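Long-range contacts in type I polyketide synthase PikAII (Streptomyces venezuelae, PDB 3QP9), which contributes to assembling a macrolide polyketide, here through a C2-type ketoreductase domain that is probably an epimerase rather than a reductase: residues Ala65-Ala70 with Ala203-Met208; Gly252-Thr257 with Gly277-His282; Ala267-Ala272 with Val307-Asp312. One frame throughout, in Å; residues are numbered along the deposited sequence.

Contact 1: Ala65-Ala70 with Ala203-Met208; sequences APVLAA and AALDRM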
loop_
_atom_site.group_PDB
_atom_site.type_symbol
_atom_site.label_atom_id
_atom_site.label_comp_id
_atom_site.label_asym_id
_atom_site.label_seq_id
_atom_site.Cartn_x
_atom_site.Cartn_y
_atom_site.Cartn_z
ATOM N N ALA A 65 -9.934 -19.590 17.360
ATOM C CA ALA A 65 -9.863 -20.385 18.574
ATOM C C ALA A 65 -8.576 -20.080 19.338
ATOM O O ALA A 65 -8.645 -19.713 20.504
ATOM C CB ALA A 65 -10.020 -21.916 18.298
ATOM N N PRO A 66 -7.388 -20.217 18.668
ATOM C CA PRO A 66 -6.182 -19.929 19.400
ATOM C C PRO A 66 -5.935 -18.396 19.630
ATOM O O PRO A 66 -5.290 -18.016 20.628
ATOM C CB PRO A 66 -5.098 -20.617 18.553
ATOM C CG PRO A 66 -5.630 -20.511 17.104
ATOM C CD PRO A 66 -7.144 -20.450 17.234
ATOM N N VAL A 67 -6.447 -17.534 18.737
ATOM C CA VAL A 67 -6.595 -16.094 19.073
ATOM C C VAL A 67 -7.317 -15.847 20.463
ATOM O O VAL A 67 -6.750 -15.200 21.347
ATOM C CB VAL A 67 -7.235 -15.250 17.944
ATOM C CG1 VAL A 67 -7.233 -13.760 18.348
ATOM C CG2 VAL A 67 -6.472 -15.420 16.627
ATOM N N LEU A 68 -8.530 -16.381 20.690
ATOM C CA LEU A 68 -9.126 -16.165 22.016
ATOM C C LEU A 68 -8.358 -16.823 23.133
ATOM O O LEU A 68 -8.252 -16.251 24.233
ATOM C CB LEU A 68 -10.629 -16.522 22.101
ATOM C CG LEU A 68 -11.586 -16.446 20.926
ATOM C CD1 LEU A 68 -12.974 -16.743 21.481
ATOM C CD2 LEU A 68 -11.572 -15.096 20.275
ATOM N N ALA A 69 -7.757 -17.996 22.881
ATOM C CA ALA A 69 -6.969 -18.583 23.957
ATOM C C ALA A 69 -5.837 -17.633 24.355
ATOM O O ALA A 69 -5.637 -17.375 25.542
ATOM C CB ALA A 69 -6.431 -19.999 23.584
ATOM N N ALA A 70 -5.121 -17.060 23.371
ATOM C CA ALA A 70 -4.033 -16.121 23.721
ATOM C C ALA A 70 -4.497 -14.897 24.478
ATOM O O ALA A 70 -3.852 -14.480 25.452
ATOM C CB ALA A 70 -3.238 -15.708 22.485
ATOM N N ALA A 203 3.476 -18.718 20.316
ATOM C CA ALA A 203 4.435 -17.674 20.719
ATOM C C ALA A 203 4.215 -16.344 19.969
ATOM O O ALA A 203 4.324 -15.304 20.569
ATOM C CB ALA A 203 5.896 -18.152 20.554
ATOM N N ALA A 204 3.854 -16.375 18.693
ATOM C CA ALA A 204 3.533 -15.151 17.961
ATOM C C ALA A 204 2.203 -14.478 18.508
ATOM O O ALA A 204 2.107 -13.234 18.582
ATOM C CB ALA A 204 3.421 -15.457 16.446
ATOM N N LEU A 205 1.196 -15.275 18.899
ATOM C CA LEU A 205 -0.090 -14.676 19.315
ATOM C C LEU A 205 0.061 -14.099 20.732
ATOM O O LEU A 205 -0.551 -13.119 21.067
ATOM C CB LEU A 205 -1.253 -15.678 19.217
ATOM C CG LEU A 205 -1.534 -16.189 17.774
ATOM C CD1 LEU A 205 -2.312 -17.492 17.902
ATOM C CD2 LEU A 205 -2.338 -15.209 16.850
ATOM N N ASP A 206 0.937 -14.718 21.530
ATOM C CA ASP A 206 1.377 -14.173 22.794
ATOM C C ASP A 206 2.053 -12.802 22.653
ATOM O O ASP A 206 1.756 -11.901 23.436
ATOM C CB ASP A 206 2.290 -15.175 23.519
ATOM C CG ASP A 206 1.481 -16.411 24.107
ATOM O OD1 ASP A 206 0.215 -16.305 24.216
ATOM O OD2 ASP A 206 2.110 -17.473 24.452
ATOM N N ARG A 207 2.966 -12.635 21.686
ATOM C CA ARG A 207 3.516 -11.310 21.473
ATOM C C ARG A 207 2.489 -10.334 20.967
ATOM O O ARG A 207 2.554 -9.147 21.323
ATOM C CB ARG A 207 4.705 -11.328 20.534
ATOM C CG ARG A 207 5.972 -12.048 21.214
ATOM C CD ARG A 207 7.132 -12.121 20.176
ATOM N NE ARG A 207 8.320 -12.651 20.843
ATOM C CZ ARG A 207 8.893 -13.812 20.563
ATOM N NH1 ARG A 207 8.427 -14.594 19.576
ATOM N NH2 ARG A 207 9.945 -14.179 21.265
ATOM N N MET A 208 1.611 -10.777 20.068
ATOM C CA MET A 208 0.427 -9.928 19.724
ATOM C C MET A 208 -0.244 -9.283 20.930
ATOM O O MET A 208 -0.455 -8.025 20.973
ATOM C CB MET A 208 -0.540 -10.644 18.814
ATOM C CG MET A 208 -1.780 -9.802 18.410
ATOM S SD MET A 208 -3.024 -10.912 17.712
ATOM C CE MET A 208 -3.437 -11.848 19.193
#
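L205 of helix 202-212 packs against P66, V67 and A70 of helix 65-73, joining two helices that lie on the Rossmann-like sheet of the N-terminal half of the ketoreductase. Over the short segments the helix axes approach to 9.4 Å and cross at -52°. A70 faces the other helix, its CB 3.8 Å from L205 CB. Farther out, the leucine divides its two methyls between neighbouring residues. L205 CD1 lies 4.2 Å from P66 CB and also near the P66 carbonyl, whose oxygen accepts the helical bond from A70 N. L205 CD2 meets V67 CG2 at 4.1 Å, the two side chains crossing at about a right angle.

Strands 51-57, 77-83, 109-112, 151-156, 190-196 and 220-224 run parallel in the sheet here, as in the truncated Rossmann fold of the structural subdomain in related ketoreductases. V67 uses its other methyl for M208: with CG1 anti to the backbone N (chi1 -175°), that branch comes 4.3 Å from M208 CE. The methionine chain leaves its helix extended and bends only at its last torsion. M208 also touches I194 and L196 on strand 190-196, while V67 packs on L113 and W116. At the more exposed margin, D206 OD1 sits 3.9 Å from A70 CB, a plain van der Waals touch; the charge of this oxygen is met on its own helix by a salt bridge to R202 NH1.

Contact 2: Gly252-Thr257 with Gly277-His282; sequences GTVLVT and GHLLLH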
loop_
_atom_site.group_PDB
_atom_site.type_symbol
_atom_site.label_atom_id
_atom_site.label_comp_id
_atom_site.label_asym_id
_atom_site.label_seq_id
_atom_site.Cartn_x
_atom_site.Cartn_y
_atom_site.Cartn_z
ATOM N N GLY A 252 15.803 -3.933 -26.531
ATOM C CA GLY A 252 14.599 -4.601 -25.988
ATOM C C GLY A 252 13.484 -3.550 -26.163
ATOM O O GLY A 252 13.797 -2.400 -26.593
ATOM N N THR A 253 12.237 -3.935 -25.936
ATOM C CA THR A 253 11.115 -2.969 -25.930
ATOM C C THR A 253 10.819 -2.610 -24.504
ATOM O O THR A 253 10.789 -3.493 -23.667
ATOM C CB THR A 253 9.855 -3.661 -26.488
ATOM O OG1 THR A 253 10.131 -4.074 -27.850
ATOM C CG2 THR A 253 8.683 -2.763 -26.473
ATOM N N VAL A 254 10.497 -1.368 -24.245
ATOM C CA VAL A 254 10.144 -0.983 -22.901
ATOM C C VAL A 254 8.707 -0.517 -23.030
ATOM O O VAL A 254 8.376 0.274 -23.936
ATOM C CB VAL A 254 11.031 0.191 -22.363
ATOM C CG1 VAL A 254 10.417 0.672 -21.018
ATOM C CG2 VAL A 254 12.543 -0.286 -22.156
ATOM N N LEU A 255 7.866 -1.100 -22.219
ATOM C CA LEU A 255 6.439 -0.759 -22.169
ATOM C C LEU A 255 6.214 0.344 -21.193
ATOM O O LEU A 255 6.691 0.243 -20.093
ATOM C CB LEU A 255 5.643 -2.015 -21.809
ATOM C CG LEU A 255 4.175 -1.743 -21.438
ATOM C CD1 LEU A 255 3.377 -1.254 -22.587
ATOM C CD2 LEU A 255 3.520 -3.025 -20.915
ATOM N N VAL A 256 5.435 1.384 -21.594
ATOM C CA VAL A 256 5.016 2.398 -20.720
ATOM C C VAL A 256 3.508 2.446 -20.782
ATOM O O VAL A 256 2.938 2.618 -21.843
ATOM C CB VAL A 256 5.575 3.765 -21.120
ATOM C CG1 VAL A 256 5.122 4.782 -20.143
ATOM C CG2 VAL A 256 7.120 3.717 -21.203
ATOM N N THR A 257 2.878 2.363 -19.616
ATOM C CA THR A 257 1.465 2.381 -19.562
ATOM C C THR A 257 0.983 3.731 -19.126
ATOM O O THR A 257 1.730 4.560 -18.539
ATOM C CB THR A 257 0.806 1.201 -18.676
ATOM O OG1 THR A 257 0.909 1.540 -17.266
ATOM C CG2 THR A 257 1.407 -0.184 -19.021
ATOM N N GLY A 277 15.857 1.939 -27.833
ATOM C CA GLY A 277 15.502 1.832 -29.250
ATOM C C GLY A 277 14.025 1.485 -29.567
ATOM O O GLY A 277 13.614 1.649 -30.686
ATOM N N HIS A 278 13.255 0.951 -28.622
ATOM C CA HIS A 278 11.923 0.387 -28.928
ATOM C C HIS A 278 10.933 0.601 -27.785
ATOM O O HIS A 278 11.153 0.131 -26.667
ATOM C CB HIS A 278 12.001 -1.081 -29.236
ATOM C CG HIS A 278 12.969 -1.401 -30.322
ATOM N ND1 HIS A 278 14.323 -1.625 -30.099
ATOM C CD2 HIS A 278 12.779 -1.532 -31.646
ATOM C CE1 HIS A 278 14.932 -1.826 -31.246
ATOM N NE2 HIS A 278 14.019 -1.771 -32.203
ATOM N N LEU A 279 9.853 1.302 -28.058
ATOM C CA LEU A 279 8.922 1.662 -27.028
ATOM C C LEU A 279 7.513 1.160 -27.387
ATOM O O LEU A 279 7.067 1.249 -28.524
ATOM C CB LEU A 279 8.893 3.192 -26.815
ATOM C CG LEU A 279 10.148 3.738 -26.119
ATOM C CD1 LEU A 279 10.196 5.319 -26.141
ATOM C CD2 LEU A 279 10.231 3.165 -24.659
ATOM N N LEU A 280 6.819 0.632 -26.385
ATOM C CA LEU A 280 5.468 0.207 -26.595
ATOM C C LEU A 280 4.664 1.071 -25.641
ATOM O O LEU A 280 4.930 1.069 -24.470
ATOM C CB LEU A 280 5.309 -1.293 -26.257
ATOM C CG LEU A 280 3.818 -1.744 -26.308
ATOM C CD1 LEU A 280 3.217 -1.446 -27.689
ATOM C CD2 LEU A 280 3.838 -3.193 -26.061
ATOM N N LEU A 281 3.710 1.817 -26.152
ATOM C CA LEU A 281 3.024 2.819 -25.359
ATOM C C LEU A 281 1.578 2.364 -25.247
ATOM O O LEU A 281 0.905 2.240 -26.268
ATOM C CB LEU A 281 3.041 4.194 -26.061
ATOM C CG LEU A 281 4.431 4.742 -26.377
ATOM C CD1 LEU A 281 4.244 6.047 -26.966
ATOM C CD2 LEU A 281 5.263 4.856 -25.098
ATOM N N HIS A 282 1.094 2.147 -24.016
ATOM C CA HIS A 282 -0.314 1.740 -23.797
ATOM C C HIS A 282 -1.071 2.968 -23.338
ATOM O O HIS A 282 -0.504 3.809 -22.573
ATOM C CB HIS A 282 -0.404 0.621 -22.762
ATOM C CG HIS A 282 -1.718 0.575 -22.068
ATOM N ND1 HIS A 282 -2.073 1.492 -21.096
ATOM C CD2 HIS A 282 -2.810 -0.181 -22.299
ATOM C CE1 HIS A 282 -3.311 1.246 -20.706
ATOM N NE2 HIS A 282 -3.775 0.229 -21.420
HETATM O O HOH W 1 14.457 -0.135 -25.737
#
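V254 and V256 join L280 and its neighbours in a parallel ladder, strand 253-256 beside strand 278-283, connected through helix 262-274 as the first beta-alpha-beta unit of the Rossmann fold in the KR domain. V254 is held through both its peptide groups: its N donates to H278 O at 2.9 Å, and its O accepts from L280 N. V256 repeats this two residues on, with its N bonded to L280 O at 2.9 Å and its O taking H282 N at the same length. The last bond is nearly straight, 174° at the hydrogen; V256 N instead approaches almost along the C=O axis of L280 (173°). Each of these carbonyls also receives a CA-H, the nearest being T253 CA at 3.2 Å from H278 O. On the other side, backbone bonds link T253 to P342 and S344, L255 to A345 and L347, and T257 to L347, on or just before strand 343-348.

Buried side-chain polar atoms find partners beyond the pair: T253 OG1 bonds H341 O, T257 OG1 bonds L349 N, and H282 NE2 bonds C322 O. The H278 ring stacks on that of H341, and H278 N makes a weak 3.3 Å bond to a water. Between the leucines, L255 and L280 lie side by side, with L255 CD1 3.8 Å from L280 CG and 3.4 Å from L280 O.

Contact 3: Ala267-Ala272 with Val307-Asp312; sequences AARRLA and VAELAD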
loop_
_atom_site.group_PDB
_atom_site.type_symbol
_atom_site.label_atom_id
_atom_site.label_comp_id
_atom_site.label_asym_id
_atom_site.label_seq_id
_atom_site.Cartn_x
_atom_site.Cartn_y
_atom_site.Cartn_z
ATOM N N ALA A 267 8.335 10.090 -19.243
ATOM C CA ALA A 267 9.147 8.859 -19.039
ATOM C C ALA A 267 9.587 8.240 -20.344
ATOM O O ALA A 267 10.741 7.831 -20.544
ATOM C CB ALA A 267 8.344 7.861 -18.232
ATOM N N ALA A 268 8.667 8.138 -21.276
ATOM C CA ALA A 268 9.013 7.648 -22.604
ATOM C C ALA A 268 9.965 8.578 -23.362
ATOM O O ALA A 268 10.893 8.078 -24.006
ATOM C CB ALA A 268 7.683 7.377 -23.422
ATOM N N ARG A 269 9.807 9.906 -23.245
ATOM C CA ARG A 269 10.779 10.846 -23.824
ATOM C C ARG A 269 12.149 10.605 -23.217
ATOM O O ARG A 269 13.153 10.574 -23.918
ATOM C CB ARG A 269 10.453 12.329 -23.623
ATOM C CG ARG A 269 9.145 12.761 -24.223
ATOM C CD ARG A 269 8.944 14.268 -24.038
ATOM N NE ARG A 269 7.843 14.628 -24.892
ATOM C CZ ARG A 269 6.601 14.884 -24.499
ATOM N NH1 ARG A 269 5.747 15.188 -25.431
ATOM N NH2 ARG A 269 6.249 14.840 -23.219
ATOM N N ARG A 270 12.175 10.440 -21.905
ATOM C CA ARG A 270 13.453 10.188 -21.240
ATOM C C ARG A 270 14.068 8.910 -21.697
ATOM O O ARG A 270 15.312 8.836 -21.873
ATOM C CB ARG A 270 13.308 10.215 -19.702
ATOM C CG ARG A 270 14.520 9.850 -18.917
ATOM C CD ARG A 270 15.656 10.871 -19.088
ATOM N NE ARG A 270 15.303 12.120 -18.429
ATOM C CZ ARG A 270 15.606 12.419 -17.150
ATOM N NH1 ARG A 270 15.226 13.592 -16.680
ATOM N NH2 ARG A 270 16.327 11.602 -16.397
ATOM N N LEU A 271 13.281 7.832 -21.816
ATOM C CA LEU A 271 13.884 6.551 -22.275
ATOM C C LEU A 271 14.472 6.694 -23.676
ATOM O O LEU A 271 15.608 6.287 -23.981
ATOM C CB LEU A 271 12.771 5.482 -22.265
ATOM C CG LEU A 271 12.381 4.984 -20.861
ATOM C CD1 LEU A 271 11.036 4.327 -20.807
ATOM C CD2 LEU A 271 13.430 3.947 -20.540
ATOM N N ALA A 272 13.767 7.386 -24.527
ATOM C CA ALA A 272 14.326 7.610 -25.892
ATOM C C ALA A 272 15.613 8.411 -25.830
ATOM O O ALA A 272 16.639 8.030 -26.457
ATOM C CB ALA A 272 13.343 8.355 -26.686
ATOM N N VAL A 307 4.580 9.817 -30.988
ATOM C CA VAL A 307 5.317 8.815 -31.800
ATOM C C VAL A 307 6.319 9.427 -32.796
ATOM O O VAL A 307 7.505 8.920 -32.950
ATOM C CB VAL A 307 4.363 7.914 -32.636
ATOM C CG1 VAL A 307 5.200 6.996 -33.585
ATOM C CG2 VAL A 307 3.448 7.053 -31.700
ATOM N N ALA A 308 5.879 10.489 -33.453
ATOM C CA ALA A 308 6.759 11.181 -34.406
ATOM C C ALA A 308 7.944 11.806 -33.624
ATOM O O ALA A 308 9.101 11.639 -34.032
ATOM C CB ALA A 308 6.031 12.163 -35.219
ATOM N N GLU A 309 7.644 12.372 -32.473
ATOM C CA GLU A 309 8.626 13.001 -31.546
ATOM C C GLU A 309 9.662 11.966 -31.041
ATOM O O GLU A 309 10.889 12.184 -31.126
ATOM C CB GLU A 309 7.937 13.756 -30.397
ATOM C CG GLU A 309 8.965 14.561 -29.510
ATOM C CD GLU A 309 8.381 14.993 -28.161
ATOM O OE1 GLU A 309 9.161 15.468 -27.302
ATOM O OE2 GLU A 309 7.149 14.881 -27.957
ATOM N N LEU A 310 9.180 10.804 -30.604
ATOM C CA LEU A 310 10.070 9.816 -30.073
ATOM C C LEU A 310 10.994 9.239 -31.160
ATOM O O LEU A 310 12.119 8.839 -30.861
ATOM C CB LEU A 310 9.294 8.695 -29.425
ATOM C CG LEU A 310 8.469 9.150 -28.186
ATOM C CD1 LEU A 310 7.436 7.982 -27.911
ATOM C CD2 LEU A 310 9.508 9.393 -26.985
ATOM N N ALA A 311 10.500 9.162 -32.409
ATOM C CA ALA A 311 11.322 8.753 -33.557
ATOM C C ALA A 311 12.491 9.761 -33.707
ATOM O O ALA A 311 13.640 9.330 -33.798
ATOM C CB ALA A 311 10.483 8.675 -34.821
ATOM N N ASP A 312 12.205 11.070 -33.688
ATOM C CA ASP A 312 13.302 12.088 -33.676
ATOM C C ASP A 312 14.323 11.914 -32.544
ATOM O O ASP A 312 15.540 12.241 -32.697
ATOM C CB ASP A 312 12.759 13.501 -33.650
ATOM C CG ASP A 312 12.201 13.936 -35.019
ATOM O OD1 ASP A 312 12.643 13.341 -35.999
ATOM O OD2 ASP A 312 11.358 14.881 -35.086
#
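R269 and E309 form a side-on, two-nitrogen salt bridge between helices 262-274 and 304-313. R269 NH1 donates to the syn lone pair of E309 OE2 at 2.9 Å, with that oxygen lying in the guanidinium plane. R269 NE meets E309 OE1, also at 2.9 Å and on the syn side but well out of the carboxylate plane; a weak third bond runs from R269 NE to E309 OE2 at 3.2 Å. The two flat groups are twisted 35° apart, so the grip is not coplanar. Extended side chains bring the charges together, crossing at about a right angle: E309 reaches out with CG anti to its backbone N (chi1 -173°). A second carboxylate, E266 of the same helix as R269, takes its NH2, which should further fix the guanidinium's rotation and spread its charge.

Beneath the bridge the contact becomes apolar and converges on one methyl. L310 CD2 rests on the helix backbone, 3.5 Å from A268 O and 3.7 Å from R269 CA, and touches A272 CB at 4.0 Å. The carbonyl of A268 still accepts its helical bond, from A272 N. With alanines at 268 and 272, the leucine methyl lies directly on the helix, the short segments 9.6 Å apart at their axes.

Both helices run in similar directions, 24° apart, on one side of the Rossmann sheet in the KR domain; A268 lies on L281 of strand 278-283, and L310 covers L281 together with A317 of the edge strand 316-321.

Overall arrangement
Contact 1 comes first along the chain and stands apart, its centre 49 Å from that of contact 2 and 56 Å from that of contact 3, on the opposite side of the chain's centre. It belongs to the N-terminal Rossmann-like half, the other two to the C-terminal Rossmann half, catalytic in related ketoreductases. Contacts 2 and 3 have centres only 10 Å apart and interleave in sequence: helix 262-274, part of contact 3, connects the two strands of contact 2. They share a core, where V254 CG1 lies 3.7 Å from L271 CD1 and L281 CD1 lies 3.8 Å from L310 CD1. Contact 1 packs the probable structural half; contacts 2 and 3 form one strand-and-helix block.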